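Long-range contacts in tyrosine-protein phosphatase YwqE (Bacillus subtilis, PDB 3QY7), which dephosphorylates phosphotyrosine-containing proteins, using a metal-dependent active site in a TIM-barrel-like fold of the polymerase and histidinol phosphatase type: residues Met1-His5 with Ala228-Leu232; Glu138-Arg144 with Gln174-Ser179; Val154-Ala159 with Ile237-Pro242. One frame throughout, in Å; residues are numbered along the deposited sequence.

Contact 1 of 3, residues Met1-His5 with Ala228-Leu232; sequences MIDIH and AELLL. With FE (Fe (III) ion), chain C.
Ile2, on the first strand of the chain, presses its branched side chain against helix 219-232, the last helix of the fold, and buries far more surface here than any other residue of the pair. Its CB lies 3.8 Å from CB of Ala228, whose small methyl lets the helix come close: the CA atoms of the two residues are 5.8 Å apart. The same methyl also rests against the backbone of the strand, with Ala228 CB 3.6 Å from Ile2 O. With chi1 of -62°, Ile2 holds CG1 beside its backbone N and opposite the carbonyl carbon, and the near-extended CD1 beyond it runs out between Leu232 and Glu229. Here CD1 meets Leu232 CD2 at 3.7 Å and crosses the bent chain of Glu229, against which it packs at the carboxylate end.

Ile4, two residues along, points its CB to the same helix. The Ala228 methyl is shared by the two isoleucines, its CB meeting Ile2 CB and, at 3.9 Å, Ile4 CG2, while Ile4 CD1 faces Leu231 CD1 more loosely. Leu231 and Ile4 both also pack on Phe190 and Ile38, so the two segments share one apolar layer with the neighbouring strands.

No direct hydrogen bond joins strand and helix. At the edge, a water takes a hydrogen from Met1 N at 2.8 Å and gives one to Glu229 OE1, bridging the chain start to the helix. Beyond the packing, His5 NE2 binds an iron ion at 2.1 Å, together with His7, Glu80 and Asp194. A first strand backed by the final helix and followed by a His-x-His pair of metal ligands, His5 and His7, is characteristic of the TIM-barrel-like PHP phosphatase fold.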
# COMPACT_ATOMS: atom_id res chain seq x y z
N MET A 1 15.18 -0.56 1.09
CA MET A 1 13.76 -0.57 1.54
C MET A 1 12.83 -1.03 0.44
O MET A 1 13.14 -0.90 -0.73
CB MET A 1 13.35 0.83 1.99
CG MET A 1 14.07 1.29 3.22
SD MET A 1 13.30 2.79 3.83
CE MET A 1 13.72 3.89 2.51
N ILE A 2 11.66 -1.52 0.86
CA ILE A 2 10.64 -2.05 -0.04
C ILE A 2 9.42 -1.16 0.04
O ILE A 2 8.95 -0.86 1.13
CB ILE A 2 10.27 -3.47 0.39
CG1 ILE A 2 11.50 -4.38 0.29
CG2 ILE A 2 9.10 -4.03 -0.42
CD1 ILE A 2 11.35 -5.61 1.12
N ASP A 3 8.90 -0.76 -1.12
CA ASP A 3 7.68 0.06 -1.22
C ASP A 3 6.57 -0.86 -1.68
O ASP A 3 6.66 -1.43 -2.76
CB ASP A 3 7.93 1.19 -2.23
CG ASP A 3 6.82 2.23 -2.25
OD1 ASP A 3 6.17 2.44 -1.20
OD2 ASP A 3 6.60 2.83 -3.33
N ILE A 4 5.53 -1.02 -0.86
CA ILE A 4 4.51 -2.04 -1.12
C ILE A 4 3.26 -1.56 -1.88
O ILE A 4 2.34 -2.34 -2.11
CB ILE A 4 4.06 -2.80 0.16
CG1 ILE A 4 3.28 -1.90 1.13
CG2 ILE A 4 5.27 -3.43 0.83
CD1 ILE A 4 2.31 -2.71 2.02
N HIS A 5 3.22 -0.26 -2.20
CA HIS A 5 2.05 0.35 -2.87
C HIS A 5 2.57 1.48 -3.75
O HIS A 5 3.11 2.46 -3.24
CB HIS A 5 1.07 0.85 -1.79
CG HIS A 5 -0.20 1.47 -2.32
ND1 HIS A 5 -1.29 1.66 -1.50
CD2 HIS A 5 -0.56 1.91 -3.55
CE1 HIS A 5 -2.27 2.22 -2.20
NE2 HIS A 5 -1.86 2.37 -3.44
N ALA A 228 7.67 -4.57 5.66
CA ALA A 228 7.69 -4.72 4.20
C ALA A 228 8.63 -5.86 3.75
O ALA A 228 8.32 -6.58 2.81
CB ALA A 228 8.05 -3.40 3.50
N GLU A 229 9.76 -6.02 4.45
CA GLU A 229 10.69 -7.12 4.18
C GLU A 229 10.04 -8.45 4.54
O GLU A 229 10.17 -9.45 3.81
CB GLU A 229 12.02 -6.96 4.96
CG GLU A 229 12.85 -5.74 4.61
CD GLU A 229 13.78 -5.92 3.40
OE1 GLU A 229 14.46 -4.93 3.05
OE2 GLU A 229 13.83 -7.01 2.79
N LEU A 230 9.34 -8.49 5.68
CA LEU A 230 8.62 -9.70 6.06
C LEU A 230 7.55 -10.05 5.04
O LEU A 230 7.41 -11.21 4.65
CB LEU A 230 8.00 -9.59 7.47
CG LEU A 230 8.99 -9.46 8.62
CD1 LEU A 230 8.26 -8.99 9.85
CD2 LEU A 230 9.74 -10.78 8.87
N LEU A 231 6.80 -9.05 4.60
CA LEU A 231 5.79 -9.24 3.56
C LEU A 231 6.43 -9.80 2.29
O LEU A 231 5.94 -10.75 1.73
CB LEU A 231 5.06 -7.92 3.28
CG LEU A 231 4.07 -7.92 2.13
CD1 LEU A 231 2.97 -6.87 2.34
CD2 LEU A 231 4.73 -7.72 0.76
N LEU A 232 7.51 -9.21 1.84
CA LEU A 232 8.14 -9.65 0.62
C LEU A 232 8.46 -11.12 0.63
O LEU A 232 8.28 -11.77 -0.39
CB LEU A 232 9.38 -8.82 0.30
CG LEU A 232 9.86 -8.98 -1.14
CD1 LEU A 232 8.89 -8.29 -2.03
CD2 LEU A 232 11.15 -8.32 -1.32
FE FE C . -2.95 3.65 -4.75
O HOH W 1 15.24 -3.37 0.83
O HOH W 2 -4.07 4.36 -3.42

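Contact 2 of 3, residues Glu138-Arg144 with Gln174-Ser179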
# COMPACT_ATOMS: atom_id res chain seq x y z
N GLU A 138 -6.18 6.22 6.50
CA GLU A 138 -6.22 7.64 6.90
C GLU A 138 -6.95 8.54 5.89
O GLU A 138 -7.41 9.64 6.24
CB GLU A 138 -4.80 8.17 7.20
CG GLU A 138 -3.95 8.60 5.96
CD GLU A 138 -3.32 7.45 5.17
OE1 GLU A 138 -2.46 7.75 4.32
OE2 GLU A 138 -3.65 6.26 5.37
N ARG A 139 -7.04 8.09 4.65
CA ARG A 139 -7.68 8.82 3.56
C ARG A 139 -9.15 8.45 3.39
O ARG A 139 -9.80 8.92 2.45
CB ARG A 139 -6.94 8.57 2.24
CG ARG A 139 -5.70 9.41 2.03
CD ARG A 139 -6.09 10.67 1.26
NE ARG A 139 -4.96 11.25 0.53
CZ ARG A 139 -5.05 12.28 -0.31
NH1 ARG A 139 -6.22 12.86 -0.55
NH2 ARG A 139 -3.95 12.71 -0.91
N ASN A 140 -9.67 7.61 4.28
CA ASN A 140 -11.07 7.21 4.25
C ASN A 140 -11.92 8.11 5.15
O ASN A 140 -11.65 8.22 6.35
CB ASN A 140 -11.22 5.75 4.67
CG ASN A 140 -12.63 5.25 4.55
OD1 ASN A 140 -13.44 5.43 5.46
ND2 ASN A 140 -12.94 4.61 3.43
N ARG A 141 -12.95 8.72 4.57
CA ARG A 141 -13.81 9.67 5.29
C ARG A 141 -14.47 9.07 6.53
O ARG A 141 -14.49 9.69 7.59
CB ARG A 141 -14.88 10.28 4.38
CG ARG A 141 -15.36 11.68 4.81
CD ARG A 141 -16.86 11.93 4.60
NE ARG A 141 -17.35 11.52 3.28
CZ ARG A 141 -17.48 12.32 2.23
NH1 ARG A 141 -17.15 13.60 2.30
NH2 ARG A 141 -17.94 11.83 1.09
N GLU A 142 -15.02 7.85 6.40
CA GLU A 142 -15.66 7.18 7.54
C GLU A 142 -14.70 6.77 8.66
O GLU A 142 -15.03 6.88 9.84
CB GLU A 142 -16.51 5.99 7.09
CG GLU A 142 -17.43 5.50 8.20
CD GLU A 142 -18.45 4.47 7.76
OE1 GLU A 142 -18.43 4.00 6.59
OE2 GLU A 142 -19.29 4.11 8.62
N ILE A 143 -13.52 6.26 8.31
CA ILE A 143 -12.54 5.95 9.33
C ILE A 143 -12.12 7.24 10.06
O ILE A 143 -11.94 7.24 11.27
CB ILE A 143 -11.31 5.21 8.75
CG1 ILE A 143 -11.70 3.80 8.32
CG2 ILE A 143 -10.17 5.17 9.76
CD1 ILE A 143 -10.65 3.08 7.47
N ARG A 144 -11.96 8.32 9.30
CA ARG A 144 -11.64 9.63 9.85
C ARG A 144 -12.71 10.09 10.85
O ARG A 144 -12.39 10.60 11.93
CB ARG A 144 -11.49 10.63 8.70
CG ARG A 144 -11.14 12.06 9.08
CD ARG A 144 -9.64 12.30 9.09
NE ARG A 144 -9.37 13.73 9.23
CZ ARG A 144 -9.02 14.54 8.24
NH1 ARG A 144 -8.84 14.08 7.00
NH2 ARG A 144 -8.83 15.83 8.49
N GLN A 174 -4.06 18.31 8.05
CA GLN A 174 -5.04 17.54 8.75
C GLN A 174 -4.77 16.06 8.60
O GLN A 174 -4.79 15.36 9.54
CB GLN A 174 -6.44 17.88 8.28
CG GLN A 174 -6.84 19.26 8.74
CD GLN A 174 -6.60 19.47 10.19
OE1 GLN A 174 -5.72 20.21 10.60
NE2 GLN A 174 -7.38 18.79 11.00
N LEU A 175 -4.52 15.63 7.37
CA LEU A 175 -4.18 14.27 7.11
C LEU A 175 -2.98 13.85 8.01
O LEU A 175 -3.02 12.80 8.62
CB LEU A 175 -3.89 14.12 5.62
CG LEU A 175 -4.35 12.94 4.79
CD1 LEU A 175 -5.70 12.46 5.18
CD2 LEU A 175 -4.26 13.11 3.28
N LYS A 176 -1.94 14.68 8.14
CA LYS A 176 -0.77 14.33 8.99
C LYS A 176 -1.13 14.05 10.45
O LYS A 176 -0.69 13.07 11.06
CB LYS A 176 0.32 15.40 8.93
CG LYS A 176 1.53 15.09 9.83
CD LYS A 176 2.63 16.13 9.69
CE LYS A 176 3.70 15.90 10.73
NZ LYS A 176 4.83 16.86 10.61
N ALA A 177 -1.89 14.96 11.04
CA ALA A 177 -2.33 14.83 12.42
C ALA A 177 -3.09 13.52 12.66
O ALA A 177 -2.84 12.82 13.65
CB ALA A 177 -3.20 16.03 12.78
N PHE A 178 -4.00 13.19 11.74
CA PHE A 178 -4.79 11.97 11.86
C PHE A 178 -3.92 10.71 11.75
O PHE A 178 -4.10 9.74 12.49
CB PHE A 178 -5.92 11.95 10.84
CG PHE A 178 -6.84 10.76 10.98
CD1 PHE A 178 -7.43 10.46 12.21
CD2 PHE A 178 -7.11 9.95 9.89
CE1 PHE A 178 -8.28 9.36 12.35
CE2 PHE A 178 -7.97 8.85 10.03
CZ PHE A 178 -8.54 8.55 11.25
N SER A 179 -2.95 10.76 10.84
CA SER A 179 -2.10 9.61 10.57
C SER A 179 -1.27 9.23 11.78
O SER A 179 -1.09 8.05 12.08
CB SER A 179 -1.17 9.93 9.39
OG SER A 179 -1.89 10.26 8.22
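The Phe178 ring carries Arg144 CD on one face, a CH-pi contact 3.9 Å from the ring centroid and 24° off the normal, while Glu138 O lies at the ring edge near its plane. Ile143 CG2 meets the ring's far end, 4.0 Å from Phe178 CZ. The Arg144 guanidinium is turned only 25° from the ring plane, and over one of its faces, toward the rim, sits Gln174 O. Arg144 reaches there because its chain, bent at chi2 (92°), carries it obliquely over the phenyl ring and on to Gln174, where Arg144 NH2 comes 3.2 Å from Gln174 CB. Arg139 offers a face of its guanidinium to Leu175 CD2, 3.4 Å from Arg139 NE; Phe171 makes a cation-pi contact with the same arginine.

Glu138 CG touches Ser179 OG, which donates its hydrogen to Leu175 O at 2.8 Å. The Glu138 carboxylate turns to Ser166 and Thr163, and Asn140 OD1 caps its own helix by accepting from Ile143 N.

No hydrogen bond crosses between the segments. Cohesion thus rests on apolar packing and on the carbon parts and a guanidinium face of two arginines meeting apolar side chains, while Glu138 OE1, Ser179 OG and Asn140 OD1 bond elsewhere.

Contact 3 of 3, residues Val154-Ala159 with Ile237-Pro242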
# COMPACT_ATOMS: atom_id res chain seq x y z
N VAL A 154 -8.65 -4.22 12.44
CA VAL A 154 -7.30 -4.62 12.81
C VAL A 154 -7.28 -5.59 13.99
O VAL A 154 -6.56 -6.58 13.97
CB VAL A 154 -6.40 -3.38 13.07
CG1 VAL A 154 -5.05 -3.80 13.68
CG2 VAL A 154 -6.19 -2.61 11.76
N GLU A 155 -8.07 -5.31 15.03
CA GLU A 155 -8.25 -6.26 16.12
C GLU A 155 -8.67 -7.64 15.58
O GLU A 155 -8.23 -8.68 16.09
CB GLU A 155 -9.28 -5.72 17.11
CG GLU A 155 -9.38 -6.49 18.40
CD GLU A 155 -10.28 -7.71 18.28
OE1 GLU A 155 -10.02 -8.70 18.99
OE2 GLU A 155 -11.23 -7.67 17.46
N LYS A 156 -9.49 -7.64 14.53
CA LYS A 156 -9.98 -8.89 13.92
C LYS A 156 -9.02 -9.52 12.91
O LYS A 156 -9.34 -10.56 12.31
CB LYS A 156 -11.35 -8.68 13.27
CG LYS A 156 -12.53 -8.49 14.27
CD LYS A 156 -12.68 -9.71 15.16
CE LYS A 156 -14.11 -9.85 15.67
NZ LYS A 156 -14.29 -11.20 16.30
N GLY A 157 -7.86 -8.90 12.69
CA GLY A 157 -6.78 -9.54 11.94
C GLY A 157 -6.30 -8.83 10.69
O GLY A 157 -5.32 -9.26 10.08
N ALA A 158 -6.96 -7.73 10.32
CA ALA A 158 -6.55 -6.95 9.15
C ALA A 158 -5.28 -6.20 9.49
O ALA A 158 -5.02 -5.86 10.64
CB ALA A 158 -7.64 -5.97 8.77
N ALA A 159 -4.47 -5.98 8.46
CA ALA A 159 -3.37 -5.02 8.56
C ALA A 159 -3.72 -3.76 7.80
O ALA A 159 -4.67 -3.75 7.02
CB ALA A 159 -2.09 -5.66 7.98
N ILE A 237 3.97 -10.56 9.52
CA ILE A 237 4.35 -9.23 9.98
C ILE A 237 4.27 -9.10 11.50
O ILE A 237 3.58 -9.88 12.18
CB ILE A 237 3.49 -8.11 9.33
CG1 ILE A 237 1.99 -8.39 9.52
CG2 ILE A 237 3.81 -7.99 7.84
CD1 ILE A 237 1.12 -7.12 9.48
N PHE A 238 4.98 -8.10 12.03
CA PHE A 238 4.98 -7.83 13.47
C PHE A 238 3.92 -6.81 13.80
O PHE A 238 3.78 -5.77 13.13
CB PHE A 238 6.35 -7.34 13.95
CG PHE A 238 7.48 -8.30 13.66
CD1 PHE A 238 8.74 -7.81 13.37
CD2 PHE A 238 7.27 -9.68 13.70
CE1 PHE A 238 9.80 -8.68 13.11
CE2 PHE A 238 8.32 -10.56 13.43
CZ PHE A 238 9.59 -10.05 13.14
N ARG A 239 3.16 -7.11 14.85
CA ARG A 239 2.07 -6.26 15.28
C ARG A 239 2.23 -5.92 16.74
O ARG A 239 2.77 -6.71 17.53
CB ARG A 239 0.72 -6.96 15.05
CG ARG A 239 0.50 -7.40 13.61
CD ARG A 239 -0.59 -8.47 13.48
NE ARG A 239 -1.89 -7.86 13.33
CZ ARG A 239 -2.60 -7.81 12.20
NH1 ARG A 239 -2.17 -8.36 11.07
NH2 ARG A 239 -3.76 -7.19 12.22
N GLN A 240 1.76 -4.73 17.10
CA GLN A 240 1.62 -4.35 18.50
C GLN A 240 0.11 -4.36 18.83
O GLN A 240 -0.73 -4.31 17.91
CB GLN A 240 2.26 -2.97 18.76
CG GLN A 240 3.78 -2.91 18.53
CD GLN A 240 4.60 -3.76 19.49
OE1 GLN A 240 5.59 -4.38 19.10
NE2 GLN A 240 4.19 -3.78 20.76
N PRO A 241 -0.24 -4.46 20.13
CA PRO A 241 -1.66 -4.57 20.44
C PRO A 241 -2.44 -3.34 19.97
O PRO A 241 -2.09 -2.21 20.34
CB PRO A 241 -1.68 -4.69 21.98
CG PRO A 241 -0.30 -5.06 22.38
CD PRO A 241 0.59 -4.42 21.34
N PRO A 242 -3.47 -3.56 19.13
CA PRO A 242 -4.25 -2.44 18.62
C PRO A 242 -5.00 -1.73 19.73
O PRO A 242 -5.37 -2.35 20.74
CB PRO A 242 -5.24 -3.10 17.65
CG PRO A 242 -5.28 -4.52 18.05
CD PRO A 242 -3.93 -4.85 18.59
O HOH W 3 -3.96 -6.72 15.11
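The Arg239 side chain, extended at chi2, bends at chi3 (88°), which turns its end across to the turn after helix 148-155 and brings NH2 among the carbonyl oxygens of Val154, Gly157 and Ala158. That turn is a Schellman motif: Gly157 has positive phi and donates its N back to Val154 O at 3.0 Å, ending the helix before the chain enters strand 159-163 of the barrel.

Near the guanidinium plane, at its edge, lie two of these carbonyls. Ala158 O is modelled only 2.4 Å from Arg239 NH2, too short for the exact geometry to be trusted, and Val154 O receives a weak bond from the same nitrogen. The cationic group thus sits beside a helix-end carbonyl and one of the turn that follows, which probably suits its positive charge.

Apolar contacts flank the arginine. Pro242 fits against the last helical turn, its CG 3.9 Å from Glu155 CA and its CB 4.0 Å from Val154 CG1. Past the guanidinium, Ile237 CD1 meets Ala159 CB at 3.8 Å, and both residues also pack on Phe190 of the adjacent strand. The C-terminal tail is so fastened over a helix-to-strand connection of the barrel. A water at the guanidinium edge bridges the two segments more regularly, accepting from Arg239 NH2 at 2.9 Å and donating to Val154 O at 2.8 Å.

Overall arrangement
Contacts 1 and 3 are joined directly: Leu230, on the outer side of helix 219-232, packs on the tail, with its CD1 3.6 Å from Phe238 CE1, although the two centres are about 17 Å apart. Contact 2 touches neither; its centre is about 23 Å from that of contact 1, across the middle of the chain, and about 19 Å from that of contact 3. Helices 141-145 and 148-155 follow one another, so contacts 2 and 3 involve consecutive parts of the barrel wall. The contacts relate to different metals: His5 of contact 1 binds one iron, while the Arg139 side chain of contact 2 is about 7 Å from another iron and about 10 Å from the magnesium.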